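PDB 5DLL: aminopeptidase N from Francisella tularensis subsp. tularensis, which is a zinc-dependent M1-family aminopeptidase that releases amino acids, preferably alanine, from peptide N termini, probably in the breakdown of intracellular peptides. Local coordinates for residues L168-K173 with Y197-V202; D244-D249 with H309-N314; A274-G279 with T316-T321. One frame throughout, in Å; residues are numbered along the deposited sequence.

Contact 1 of 3, residues L168-K173 with Y197-V202; sequences LSNGDK and YLFALV
Leu168 and Val202 form an antiparallel hydrogen-bonded pair between strands 166-169 and 201-204. Leu168 N reaches Val202 O at 2.7 Å, and Val202 N returns a bond to Leu168 O. Both side chains lie on the face of the sheet that packs on Val265 of strand 261-267. Beyond this pair, side chains of the first segment take over the bonding to the other backbone. Ser169 has its hydroxyl anti to its own backbone N (chi1 -171°), where OG donates to Ala200 O at 2.8 Å and also lies beside Phe199 CE2.

Asn170 carries the contact one step further. Its CB turns toward the partner segment and CG lies 3.8 Å from Ala200 N, so that the amide fits against the backbone of residues 198-200. On one branch, OD1 accepts Ala200 N at 3.2 Å in a nearly straight bond (175° at the hydrogen), using an in-plane lone pair; it also sits 3.6 Å from Phe199 CD2, obliquely to that ring. On the other, ND2 makes a weak, bent bond to Leu198 O, while its stronger partner is Lys278 O outside these two segments. With both branches engaged, the rotation of the amide is fixed.

The buried Asn170 amide thus bonds to the main chain of residues 198-200, next to the backbone pairing of Leu168 with Val202. This is an edge of the four-stranded antiparallel sheet in the β-rich N-terminal region of M1 aminopeptidases, where the chain at Leu198 approaches the zinc site.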
ATOM      1  N   LEU A 168       5.002  -5.745  27.624  1.00 43.35           N
ATOM      2  CA  LEU A 168       5.062  -6.689  26.515  1.00 41.32           C
ATOM      3  C   LEU A 168       6.366  -6.599  25.734  1.00 39.49           C
ATOM      4  O   LEU A 168       7.020  -5.560  25.709  1.00 35.66           O
ATOM      5  CB  LEU A 168       3.904  -6.434  25.550  1.00 42.96           C
ATOM      6  CG  LEU A 168       2.518  -6.210  26.154  1.00 46.17           C
ATOM      7  CD1 LEU A 168       1.511  -5.996  25.036  1.00 48.87           C
ATOM      8  CD2 LEU A 168       2.104  -7.369  27.048  1.00 45.98           C
ATOM      9  N   SER A 169       6.722  -7.713  25.096  1.00 38.29           N
ATOM     10  CA  SER A 169       7.820  -7.770  24.138  1.00 36.23           C
ATOM     11  C   SER A 169       7.628  -9.002  23.259  1.00 35.73           C
ATOM     12  O   SER A 169       6.578  -9.635  23.312  1.00 39.03           O
ATOM     13  CB  SER A 169       9.178  -7.801  24.845  1.00 37.47           C
ATOM     14  OG  SER A 169      10.233  -7.654  23.904  1.00 36.46           O
ATOM     15  N   ASN A 170       8.640  -9.352  22.468  1.00 38.98           N
ATOM     16  CA  ASN A 170       8.498 -10.418  21.466  1.00 41.11           C
ATOM     17  C   ASN A 170       8.499 -11.828  22.064  1.00 41.29           C
ATOM     18  O   ASN A 170       9.293 -12.133  22.960  1.00 49.55           O
ATOM     19  CB  ASN A 170       9.607 -10.336  20.409  1.00 37.44           C
ATOM     20  CG  ASN A 170       9.886  -8.925  19.966  1.00 34.10           C
ATOM     21  OD1 ASN A 170      10.689  -8.227  20.578  1.00 38.59           O
ATOM     22  ND2 ASN A 170       9.234  -8.497  18.901  1.00 37.16           N
ATOM     23  N   GLY A 171       7.616 -12.678  21.537  1.00 39.76           N
ATOM     24  CA  GLY A 171       7.559 -14.091  21.899  1.00 37.89           C
ATOM     25  C   GLY A 171       6.557 -14.403  22.994  1.00 37.28           C
ATOM     26  O   GLY A 171       5.504 -13.769  23.097  1.00 32.88           O
ATOM     27  N   ASP A 172       6.892 -15.391  23.817  1.00 39.47           N
ATOM     28  CA  ASP A 172       5.990 -15.884  24.854  1.00 44.54           C
ATOM     29  C   ASP A 172       6.496 -15.479  26.236  1.00 41.55           C
ATOM     30  O   ASP A 172       7.699 -15.494  26.494  1.00 40.22           O
ATOM     31  CB  ASP A 172       5.873 -17.414  24.779  1.00 49.48           C
ATOM     32  CG  ASP A 172       5.538 -17.918  23.379  1.00 51.46           C
ATOM     33  OD1 ASP A 172       4.532 -17.457  22.800  1.00 55.30           O
ATOM     34  OD2 ASP A 172       6.274 -18.789  22.859  1.00 51.74           O
ATOM     35  N   LYS A 173       5.566 -15.131  27.119  1.00 40.08           N
ATOM     36  CA  LYS A 173       5.885 -14.789  28.497  1.00 42.70           C
ATOM     37  C   LYS A 173       6.211 -16.054  29.297  1.00 42.48           C
ATOM     38  O   LYS A 173       5.308 -16.761  29.740  1.00 51.88           O
ATOM     39  CB  LYS A 173       4.706 -14.045  29.123  1.00 44.12           C
ATOM     40  CG  LYS A 173       4.950 -13.522  30.529  1.00 49.43           C
ATOM     41  CD  LYS A 173       3.638 -13.276  31.258  1.00 54.55           C
ATOM     42  CE  LYS A 173       2.876 -12.094  30.682  1.00 53.69           C
ATOM     43  NZ  LYS A 173       1.414 -12.241  30.920  1.00 64.71           N
ATOM     44  N   TYR A 197      15.664  -4.911  14.017  1.00 36.38           N
ATOM     45  CA  TYR A 197      14.635  -3.970  13.549  1.00 35.24           C
ATOM     46  C   TYR A 197      13.213  -4.473  13.829  1.00 34.73           C
ATOM     47  O   TYR A 197      12.252  -3.695  13.796  1.00 38.62           O
ATOM     48  CB  TYR A 197      14.823  -3.622  12.061  1.00 37.20           C
ATOM     49  CG  TYR A 197      14.320  -4.654  11.065  1.00 38.69           C
ATOM     50  CD1 TYR A 197      12.978  -4.689  10.688  1.00 39.16           C
ATOM     51  CD2 TYR A 197      15.189  -5.572  10.479  1.00 38.57           C
ATOM     52  CE1 TYR A 197      12.509  -5.624   9.773  1.00 40.15           C
ATOM     53  CE2 TYR A 197      14.731  -6.509   9.559  1.00 40.99           C
ATOM     54  CZ  TYR A 197      13.387  -6.533   9.211  1.00 40.85           C
ATOM     55  OH  TYR A 197      12.916  -7.461   8.307  1.00 38.65           O
ATOM     56  N   LEU A 198      13.095  -5.770  14.110  1.00 34.70           N
ATOM     57  CA  LEU A 198      11.826  -6.389  14.503  1.00 34.64           C
ATOM     58  C   LEU A 198      11.653  -6.502  16.010  1.00 33.99           C
ATOM     59  O   LEU A 198      10.671  -7.088  16.479  1.00 38.94           O
ATOM     60  CB  LEU A 198      11.724  -7.789  13.908  1.00 32.70           C
ATOM     61  CG  LEU A 198      11.780  -7.822  12.392  1.00 32.85           C
ATOM     62  CD1 LEU A 198      12.005  -9.250  11.950  1.00 35.46           C
ATOM     63  CD2 LEU A 198      10.511  -7.238  11.792  1.00 32.86           C
ATOM     64  N   PHE A 199      12.596  -5.964  16.773  1.00 34.19           N
ATOM     65  CA  PHE A 199      12.454  -5.943  18.217  1.00 34.80           C
ATOM     66  C   PHE A 199      11.410  -4.893  18.592  1.00 36.19           C
ATOM     67  O   PHE A 199      11.372  -3.807  17.999  1.00 41.18           O
ATOM     68  CB  PHE A 199      13.785  -5.642  18.918  1.00 33.76           C
ATOM     69  CG  PHE A 199      13.624  -5.327  20.372  1.00 33.54           C
ATOM     70  CD1 PHE A 199      13.376  -4.024  20.788  1.00 34.41           C
ATOM     71  CD2 PHE A 199      13.662  -6.332  21.319  1.00 32.93           C
ATOM     72  CE1 PHE A 199      13.186  -3.730  22.125  1.00 33.92           C
ATOM     73  CE2 PHE A 199      13.475  -6.043  22.661  1.00 33.96           C
ATOM     74  CZ  PHE A 199      13.238  -4.743  23.064  1.00 33.86           C
ATOM     75  N   ALA A 200      10.569  -5.222  19.572  1.00 33.65           N
ATOM     76  CA  ALA A 200       9.608  -4.264  20.117  1.00 33.43           C
ATOM     77  C   ALA A 200       9.386  -4.442  21.616  1.00 36.56           C
ATOM     78  O   ALA A 200       9.502  -5.550  22.159  1.00 34.49           O
ATOM     79  CB  ALA A 200       8.283  -4.357  19.378  1.00 33.55           C
ATOM     80  N   LEU A 201       9.064  -3.327  22.267  1.00 38.44           N
ATOM     81  CA  LEU A 201       8.691  -3.302  23.675  1.00 40.05           C
ATOM     82  C   LEU A 201       7.532  -2.331  23.851  1.00 40.34           C
ATOM     83  O   LEU A 201       7.516  -1.266  23.236  1.00 50.34           O
ATOM     84  CB  LEU A 201       9.880  -2.862  24.533  1.00 43.09           C
ATOM     85  CG  LEU A 201       9.623  -2.672  26.041  1.00 46.99           C
ATOM     86  CD1 LEU A 201      10.856  -3.040  26.858  1.00 46.12           C
ATOM     87  CD2 LEU A 201       9.157  -1.259  26.381  1.00 47.78           C
ATOM     88  N   VAL A 202       6.563  -2.705  24.682  1.00 40.45           N
ATOM     89  CA  VAL A 202       5.458  -1.816  25.047  1.00 37.97           C
ATOM     90  C   VAL A 202       5.117  -1.981  26.524  1.00 38.05           C
ATOM     91  O   VAL A 202       5.023  -3.103  27.023  1.00 40.40           O
ATOM     92  CB  VAL A 202       4.190  -2.109  24.221  1.00 39.08           C
ATOM     93  CG1 VAL A 202       3.023  -1.255  24.712  1.00 43.21           C
ATOM     94  CG2 VAL A 202       4.448  -1.888  22.735  1.00 36.35           C
TER

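Contact 2 of 3, residues D244-D249 with H309-N314; sequences DSMKWD and HEYFHN. With ZN (zinc ion), chain B.
Tyr311 and Phe312 are the two variable (x) residues of the HExxH zinc motif, His309 to His313, and they pack its helix against Ser245, Met246, Trp248 and Asp249 of helix 236-253. On the other side of the motif, His309 NE2 (2.2 Å) and His313 NE2 (2.1 Å) bind the zinc ion, which Glu332 also ligates.

Tyr311 has its ring anti to the backbone N (chi1 174°) and extends across the Met246 side chain at about a right angle. Met246 CG lies 3.4 Å from Tyr311 CZ, and the sulfur beyond it makes an oblique Met-aromatic contact. Ser245 CB comes to 3.9 Å from Tyr311 CD2.

Phe312 is approached on one face by Trp248, whose CZ3 stands over the rim of the ring; the two ring planes are inclined by 52°. The carbonyl oxygen of Ser245 meets the Phe312 edge in plane. Asp249 OD2 reaches both aromatic rings, 3.5 Å from Tyr311 CE2 and 3.6 Å from Phe312 CD1, while its OD1 is held by a salt bridge to Arg338.

Helix 328-346 supplies this arginine and Phe342, which meets Phe312 edge-to-face; it also hydrogen-bonds Trp248 through Asp345. Met246 links helix 236-253 to strand 207-214 by touching Tyr213, and Glu310 sets the motif helix against Asn281 and Phe283 of strand 280-284.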
ATOM      1  N   ASP A 244      -8.758 -14.628  10.052  1.00 33.64           N
ATOM      2  CA  ASP A 244      -8.807 -14.779   8.594  1.00 38.56           C
ATOM      3  C   ASP A 244      -7.397 -14.880   8.008  1.00 38.01           C
ATOM      4  O   ASP A 244      -7.152 -15.672   7.099  1.00 35.74           O
ATOM      5  CB  ASP A 244      -9.526 -13.589   7.938  1.00 46.07           C
ATOM      6  CG  ASP A 244     -10.947 -13.366   8.470  1.00 61.05           C
ATOM      7  OD1 ASP A 244     -11.631 -14.346   8.859  1.00 50.95           O
ATOM      8  OD2 ASP A 244     -11.378 -12.190   8.488  1.00 67.00           O
ATOM      9  N   SER A 245      -6.483 -14.062   8.533  1.00 37.24           N
ATOM     10  CA  SER A 245      -5.090 -14.042   8.087  1.00 36.65           C
ATOM     11  C   SER A 245      -4.381 -15.351   8.387  1.00 34.54           C
ATOM     12  O   SER A 245      -3.718 -15.918   7.521  1.00 30.53           O
ATOM     13  CB  SER A 245      -4.325 -12.911   8.776  1.00 34.47           C
ATOM     14  OG  SER A 245      -4.939 -11.659   8.542  1.00 39.35           O
ATOM     15  N   MET A 246      -4.514 -15.808   9.628  1.00 36.69           N
ATOM     16  CA  MET A 246      -3.847 -17.018  10.095  1.00 37.86           C
ATOM     17  C   MET A 246      -4.299 -18.246   9.313  1.00 40.01           C
ATOM     18  O   MET A 246      -3.472 -19.055   8.883  1.00 51.85           O
ATOM     19  CB  MET A 246      -4.109 -17.225  11.590  1.00 39.77           C
ATOM     20  CG  MET A 246      -3.140 -16.499  12.508  1.00 40.82           C
ATOM     21  SD  MET A 246      -3.609 -16.596  14.246  1.00 47.49           S
ATOM     22  CE  MET A 246      -2.006 -16.501  15.034  1.00 52.21           C
ATOM     23  N   LYS A 247      -5.613 -18.371   9.140  1.00 42.32           N
ATOM     24  CA  LYS A 247      -6.220 -19.493   8.417  1.00 39.42           C
ATOM     25  C   LYS A 247      -5.834 -19.511   6.941  1.00 39.15           C
ATOM     26  O   LYS A 247      -5.573 -20.573   6.380  1.00 42.06           O
ATOM     27  CB  LYS A 247      -7.742 -19.432   8.550  1.00 41.33           C
ATOM     28  CG  LYS A 247      -8.501 -20.521   7.807  1.00 43.11           C
ATOM     29  CD  LYS A 247      -9.995 -20.414   8.077  1.00 49.09           C
ATOM     30  CE  LYS A 247     -10.812 -21.169   7.037  1.00 57.58           C
ATOM     31  NZ  LYS A 247     -10.486 -22.622   7.005  1.00 65.40           N
ATOM     32  N   TRP A 248      -5.807 -18.336   6.316  1.00 34.42           N
ATOM     33  CA  TRP A 248      -5.502 -18.231   4.894  1.00 35.82           C
ATOM     34  C   TRP A 248      -4.060 -18.616   4.608  1.00 35.92           C
ATOM     35  O   TRP A 248      -3.751 -19.182   3.558  1.00 38.64           O
ATOM     36  CB  TRP A 248      -5.760 -16.813   4.395  1.00 37.01           C
ATOM     37  CG  TRP A 248      -5.401 -16.622   2.960  1.00 38.08           C
ATOM     38  CD1 TRP A 248      -6.173 -16.911   1.877  1.00 40.35           C
ATOM     39  CD2 TRP A 248      -4.172 -16.097   2.449  1.00 38.98           C
ATOM     40  NE1 TRP A 248      -5.504 -16.596   0.719  1.00 43.30           N
ATOM     41  CE2 TRP A 248      -4.271 -16.092   1.043  1.00 41.04           C
ATOM     42  CE3 TRP A 248      -2.997 -15.622   3.044  1.00 39.40           C
ATOM     43  CZ2 TRP A 248      -3.239 -15.629   0.220  1.00 39.28           C
ATOM     44  CZ3 TRP A 248      -1.970 -15.167   2.221  1.00 37.48           C
ATOM     45  CH2 TRP A 248      -2.101 -15.175   0.826  1.00 36.11           C
ATOM     46  N   ASP A 249      -3.182 -18.299   5.549  1.00 36.77           N
ATOM     47  CA  ASP A 249      -1.772 -18.601   5.409  1.00 36.35           C
ATOM     48  C   ASP A 249      -1.577 -20.107   5.517  1.00 38.72           C
ATOM     49  O   ASP A 249      -0.818 -20.691   4.733  1.00 38.53           O
ATOM     50  CB  ASP A 249      -0.955 -17.869   6.480  1.00 39.10           C
ATOM     51  CG  ASP A 249       0.347 -17.288   5.941  1.00 40.99           C
ATOM     52  OD1 ASP A 249       0.733 -17.595   4.791  1.00 34.96           O
ATOM     53  OD2 ASP A 249       0.994 -16.506   6.674  1.00 46.35           O
ATOM     54  N   HIS A 309      -1.357  -8.003   5.975  1.00 33.44           N
ATOM     55  CA  HIS A 309      -0.009  -7.708   5.506  1.00 32.39           C
ATOM     56  C   HIS A 309       1.040  -7.891   6.595  1.00 33.19           C
ATOM     57  O   HIS A 309       2.080  -8.506   6.370  1.00 34.07           O
ATOM     58  CB  HIS A 309       0.050  -6.279   4.969  1.00 32.45           C
ATOM     59  CG  HIS A 309       1.426  -5.832   4.589  1.00 32.16           C
ATOM     60  ND1 HIS A 309       1.847  -5.746   3.280  1.00 36.54           N
ATOM     61  CD2 HIS A 309       2.477  -5.444   5.347  1.00 33.42           C
ATOM     62  CE1 HIS A 309       3.098  -5.323   3.248  1.00 35.85           C
ATOM     63  NE2 HIS A 309       3.505  -5.136   4.490  1.00 36.67           N
ATOM     64  N   GLU A 310       0.769  -7.349   7.776  1.00 35.30           N
ATOM     65  CA  GLU A 310       1.735  -7.409   8.863  1.00 37.43           C
ATOM     66  C   GLU A 310       1.873  -8.833   9.405  1.00 36.70           C
ATOM     67  O   GLU A 310       2.979  -9.242   9.767  1.00 38.55           O
ATOM     68  CB  GLU A 310       1.375  -6.424   9.988  1.00 42.49           C
ATOM     69  CG  GLU A 310       1.280  -4.953   9.568  1.00 47.95           C
ATOM     70  CD  GLU A 310       2.526  -4.409   8.873  1.00 51.10           C
ATOM     71  OE1 GLU A 310       3.649  -4.851   9.190  1.00 51.12           O
ATOM     72  OE2 GLU A 310       2.382  -3.520   8.001  1.00 55.76           O
ATOM     73  N   TYR A 311       0.773  -9.592   9.454  1.00 34.74           N
ATOM     74  CA  TYR A 311       0.848 -10.994   9.887  1.00 36.46           C
ATOM     75  C   TYR A 311       1.705 -11.828   8.921  1.00 36.19           C
ATOM     76  O   TYR A 311       2.456 -12.716   9.347  1.00 36.91           O
ATOM     77  CB  TYR A 311      -0.547 -11.635  10.052  1.00 42.39           C
ATOM     78  CG  TYR A 311      -0.464 -13.126  10.351  1.00 41.55           C
ATOM     79  CD1 TYR A 311      -0.174 -13.585  11.633  1.00 42.85           C
ATOM     80  CD2 TYR A 311      -0.622 -14.075   9.335  1.00 42.78           C
ATOM     81  CE1 TYR A 311      -0.064 -14.944  11.905  1.00 48.28           C
ATOM     82  CE2 TYR A 311      -0.512 -15.434   9.596  1.00 42.36           C
ATOM     83  CZ  TYR A 311      -0.233 -15.865  10.881  1.00 44.92           C
ATOM     84  OH  TYR A 311      -0.125 -17.210  11.151  1.00 47.04           O
ATOM     85  N   PHE A 312       1.604 -11.531   7.630  1.00 36.48           N
ATOM     86  CA  PHE A 312       2.319 -12.296   6.606  1.00 33.97           C
ATOM     87  C   PHE A 312       3.831 -12.092   6.686  1.00 34.25           C
ATOM     88  O   PHE A 312       4.589 -12.997   6.342  1.00 34.30           O
ATOM     89  CB  PHE A 312       1.764 -11.979   5.209  1.00 32.36           C
ATOM     90  CG  PHE A 312       0.274 -12.204   5.086  1.00 32.72           C
ATOM     91  CD1 PHE A 312      -0.346 -13.272   5.737  1.00 32.37           C
ATOM     92  CD2 PHE A 312      -0.512 -11.347   4.332  1.00 31.49           C
ATOM     93  CE1 PHE A 312      -1.708 -13.471   5.645  1.00 31.01           C
ATOM     94  CE2 PHE A 312      -1.879 -11.545   4.233  1.00 31.44           C
ATOM     95  CZ  PHE A 312      -2.475 -12.609   4.889  1.00 32.27           C
ATOM     96  N   HIS A 313       4.274 -10.936   7.181  1.00 34.88           N
ATOM     97  CA  HIS A 313       5.709 -10.718   7.441  1.00 37.99           C
ATOM     98  C   HIS A 313       6.310 -11.752   8.389  1.00 40.73           C
ATOM     99  O   HIS A 313       7.509 -12.017   8.322  1.00 43.17           O
ATOM    100  CB  HIS A 313       5.987  -9.323   8.011  1.00 38.17           C
ATOM    101  CG  HIS A 313       6.107  -8.256   6.972  1.00 34.55           C
ATOM    102  ND1 HIS A 313       6.976  -8.349   5.908  1.00 34.49           N
ATOM    103  CD2 HIS A 313       5.474  -7.067   6.840  1.00 35.92           C
ATOM    104  CE1 HIS A 313       6.867  -7.267   5.159  1.00 36.13           C
ATOM    105  NE2 HIS A 313       5.962  -6.474   5.703  1.00 37.99           N
ATOM    106  N   ASN A 314       5.490 -12.327   9.271  1.00 44.59           N
ATOM    107  CA  ASN A 314       5.966 -13.335  10.219  1.00 41.89           C
ATOM    108  C   ASN A 314       6.871 -14.381   9.577  1.00 38.20           C
ATOM    109  O   ASN A 314       7.842 -14.815  10.192  1.00 38.74           O
ATOM    110  CB  ASN A 314       4.802 -14.038  10.916  1.00 40.88           C
ATOM    111  CG  ASN A 314       5.261 -14.891  12.080  1.00 40.69           C
ATOM    112  OD1 ASN A 314       5.921 -14.396  12.982  1.00 44.24           O
ATOM    113  ND2 ASN A 314       4.919 -16.179  12.063  1.00 41.74           N
TER
HETATM  114 ZN    ZN B 901       5.449  -4.461   5.140  1.00 40.06          ZN

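Contact 3 of 3, residues A274-G279 with T316-T321; sequences AMENKG and TGDRVT
Asp318 points its carboxylate into the bend formed by Glu276 and Lys278, and the three side chains meet there from different directions. The Glu276 and Asp318 carboxylates are nearly coplanar, their planes 16° apart, although the side chains themselves approach at a slant. Asp318 OD1 lies 3.5 Å from Glu276 CG and 4.4 Å from Glu276 OE2. Glu276 CG sits between its backbone N and carbonyl carbon (chi1 73°), and a second bend at chi2 turns the carboxylate onward to Lys331, with which OE2 forms a salt bridge.

Lys278 passes on another side of Asp318. Its first torsion carries CG anti to the backbone N, then a turn at chi2 (62°) brings the aliphatic part alongside the acid: Lys278 CB is 3.7 Å and Lys278 CD 3.9 Å from Asp318 OD2. The ammonium group continues past the carboxylate, and Lys278 NZ ends 3.9 Å from Arg319 CD, so it is the methylene chain rather than the charge that touches Asp318. NZ has a long, weak ion pair with Asp258.

Residues 274-277 belong to the GAMEN sequence, which in M1 aminopeptidases contributes to recognition of the substrate's free N terminus; here Glu276 touches His313 and Glu332 beside the zinc. Two acids therefore lie near each other at this site. Glu276 has its salt bridge to Lys331, and Lys278 NZ is near Asp318 OD2 without contact, at 5.4 Å. Asp318 meets residues 276 and 278 through their methylenes and main chain, not through an ion pair.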
ATOM      1  N   ALA A 274       1.868   1.038  10.493  1.00 39.10           N
ATOM      2  CA  ALA A 274       1.838  -0.340  10.956  1.00 37.39           C
ATOM      3  C   ALA A 274       3.254  -0.904  10.935  1.00 34.42           C
ATOM      4  O   ALA A 274       4.062  -0.520  10.089  1.00 34.81           O
ATOM      5  CB  ALA A 274       0.920  -1.167  10.072  1.00 40.12           C
ATOM      6  N   MET A 275       3.565  -1.804  11.866  1.00 31.22           N
ATOM      7  CA  MET A 275       4.904  -2.392  11.919  1.00 32.12           C
ATOM      8  C   MET A 275       4.854  -3.864  12.298  1.00 30.71           C
ATOM      9  O   MET A 275       4.130  -4.250  13.211  1.00 28.47           O
ATOM     10  CB  MET A 275       5.805  -1.615  12.890  1.00 32.39           C
ATOM     11  CG  MET A 275       7.236  -2.147  12.989  1.00 32.73           C
ATOM     12  SD  MET A 275       8.192  -2.032  11.455  1.00 35.48           S
ATOM     13  CE  MET A 275       9.278  -3.455  11.603  1.00 32.47           C
ATOM     14  N   GLU A 276       5.669  -4.667  11.613  1.00 31.90           N
ATOM     15  CA  GLU A 276       5.585  -6.123  11.693  1.00 32.93           C
ATOM     16  C   GLU A 276       6.414  -6.744  12.815  1.00 34.18           C
ATOM     17  O   GLU A 276       6.927  -7.857  12.656  1.00 39.63           O
ATOM     18  CB  GLU A 276       6.014  -6.750  10.356  1.00 34.57           C
ATOM     19  CG  GLU A 276       7.510  -6.705  10.058  1.00 36.22           C
ATOM     20  CD  GLU A 276       7.909  -5.684   9.014  1.00 38.64           C
ATOM     21  OE1 GLU A 276       7.149  -4.714   8.783  1.00 32.71           O
ATOM     22  OE2 GLU A 276       9.007  -5.867   8.433  1.00 39.09           O
ATOM     23  N   ASN A 277       6.541  -6.063  13.950  1.00 31.23           N
ATOM     24  CA  ASN A 277       7.425  -6.556  15.007  1.00 34.03           C
ATOM     25  C   ASN A 277       7.011  -7.974  15.386  1.00 32.99           C
ATOM     26  O   ASN A 277       5.826  -8.244  15.568  1.00 34.93           O
ATOM     27  CB  ASN A 277       7.414  -5.643  16.237  1.00 34.06           C
ATOM     28  CG  ASN A 277       7.721  -4.199  15.901  1.00 32.81           C
ATOM     29  OD1 ASN A 277       6.919  -3.311  16.177  1.00 33.76           O
ATOM     30  ND2 ASN A 277       8.883  -3.958  15.306  1.00 36.37           N
ATOM     31  N   LYS A 278       7.990  -8.872  15.476  1.00 31.66           N
ATOM     32  CA  LYS A 278       7.729 -10.300  15.633  1.00 33.36           C
ATOM     33  C   LYS A 278       6.888 -10.598  16.878  1.00 34.01           C
ATOM     34  O   LYS A 278       7.308 -10.330  18.001  1.00 34.98           O
ATOM     35  CB  LYS A 278       9.055 -11.066  15.669  1.00 39.15           C
ATOM     36  CG  LYS A 278       8.960 -12.566  15.924  1.00 45.86           C
ATOM     37  CD  LYS A 278       8.185 -13.303  14.843  1.00 49.36           C
ATOM     38  CE  LYS A 278       8.389 -14.813  14.941  1.00 49.24           C
ATOM     39  NZ  LYS A 278       9.610 -15.252  14.206  1.00 57.84           N
ATOM     40  N   GLY A 279       5.685 -11.128  16.654  1.00 37.91           N
ATOM     41  CA  GLY A 279       4.775 -11.513  17.735  1.00 38.96           C
ATOM     42  C   GLY A 279       4.048 -10.346  18.383  1.00 39.96           C
ATOM     43  O   GLY A 279       3.231 -10.533  19.287  1.00 39.16           O
ATOM     44  N   THR A 316       7.600 -14.105   5.761  1.00 32.29           N
ATOM     45  CA  THR A 316       8.304 -13.332   4.739  1.00 33.57           C
ATOM     46  C   THR A 316       8.747 -11.973   5.279  1.00 35.52           C
ATOM     47  O   THR A 316       8.167 -10.933   4.952  1.00 34.98           O
ATOM     48  CB  THR A 316       7.443 -13.147   3.473  1.00 34.42           C
ATOM     49  OG1 THR A 316       6.194 -12.529   3.813  1.00 30.47           O
ATOM     50  CG2 THR A 316       7.189 -14.497   2.811  1.00 37.92           C
ATOM     51  N   GLY A 317       9.790 -11.999   6.105  1.00 39.76           N
ATOM     52  CA  GLY A 317      10.351 -10.785   6.690  1.00 37.19           C
ATOM     53  C   GLY A 317      11.006 -11.053   8.026  1.00 35.64           C
ATOM     54  O   GLY A 317      12.144 -10.650   8.255  1.00 43.01           O
ATOM     55  N   ASP A 318      10.284 -11.735   8.909  1.00 32.89           N
ATOM     56  CA  ASP A 318      10.760 -11.990  10.266  1.00 35.52           C
ATOM     57  C   ASP A 318      11.507 -13.314  10.362  1.00 35.38           C
ATOM     58  O   ASP A 318      12.599 -13.382  10.918  1.00 39.23           O
ATOM     59  CB  ASP A 318       9.594 -11.981  11.268  1.00 35.69           C
ATOM     60  CG  ASP A 318       8.824 -10.663  11.278  1.00 34.23           C
ATOM     61  OD1 ASP A 318       9.071  -9.799  10.412  1.00 30.91           O
ATOM     62  OD2 ASP A 318       7.963 -10.498  12.164  1.00 37.31           O
ATOM     63  N   ARG A 319      10.913 -14.365   9.820  1.00 39.21           N
ATOM     64  CA  ARG A 319      11.501 -15.695   9.899  1.00 37.96           C
ATOM     65  C   ARG A 319      12.636 -15.854   8.879  1.00 35.41           C
ATOM     66  O   ARG A 319      13.675 -16.430   9.190  1.00 35.55           O
ATOM     67  CB  ARG A 319      10.418 -16.746   9.701  1.00 37.55           C
ATOM     68  CG  ARG A 319      10.769 -18.095  10.277  1.00 40.89           C
ATOM     69  CD  ARG A 319      10.578 -18.170  11.780  1.00 39.03           C
ATOM     70  NE  ARG A 319      10.989 -19.492  12.245  1.00 41.39           N
ATOM     71  CZ  ARG A 319      10.183 -20.537  12.421  1.00 44.15           C
ATOM     72  NH1 ARG A 319       8.875 -20.449  12.213  1.00 52.79           N
ATOM     73  NH2 ARG A 319      10.694 -21.688  12.826  1.00 52.08           N
ATOM     74  N   VAL A 320      12.420 -15.340   7.671  1.00 33.56           N
ATOM     75  CA  VAL A 320      13.483 -15.134   6.688  1.00 34.06           C
ATOM     76  C   VAL A 320      13.456 -13.661   6.320  1.00 34.24           C
ATOM     77  O   VAL A 320      12.429 -13.166   5.851  1.00 34.25           O
ATOM     78  CB  VAL A 320      13.263 -15.964   5.407  1.00 37.38           C
ATOM     79  CG1 VAL A 320      14.471 -15.848   4.479  1.00 37.31           C
ATOM     80  CG2 VAL A 320      12.969 -17.419   5.753  1.00 37.97           C
ATOM     81  N   THR A 321      14.582 -12.974   6.521  1.00 33.24           N
ATOM     82  CA  THR A 321      14.651 -11.514   6.372  1.00 34.42           C
ATOM     83  C   THR A 321      15.531 -11.067   5.192  1.00 37.34           C
ATOM     84  O   THR A 321      16.062 -11.891   4.446  1.00 36.52           O
ATOM     85  CB  THR A 321      15.136 -10.847   7.687  1.00 34.72           C
ATOM     86  OG1 THR A 321      14.831  -9.446   7.661  1.00 33.26           O
ATOM     87  CG2 THR A 321      16.639 -11.053   7.920  1.00 33.67           C
TER

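From the N terminus, contact 1 closes first, joining strands 166-169 and 201-204 across an intervening region made mostly of strand, before either of the others opens. Contacts 2 and 3 then cross: helix 236-253 comes first, followed by the 274-279 loop, the HExxH helix that completes contact 2, and residues 316-321 that complete contact 3. Both lie in the M1 peptidase domain. Contacts 2 and 3 also touch directly, His313 O meeting Asp318 N, whereas contact 1 joins contact 3 through two probable hydrogen bonds, Asn170 ND2 to Lys278 O and Tyr197 OH with Thr321 OG1. Contact 3 thus bridges the N-terminal β-sheet and the zinc-binding helices; contacts 1 and 2 stay about 6 Å apart at their nearest atoms.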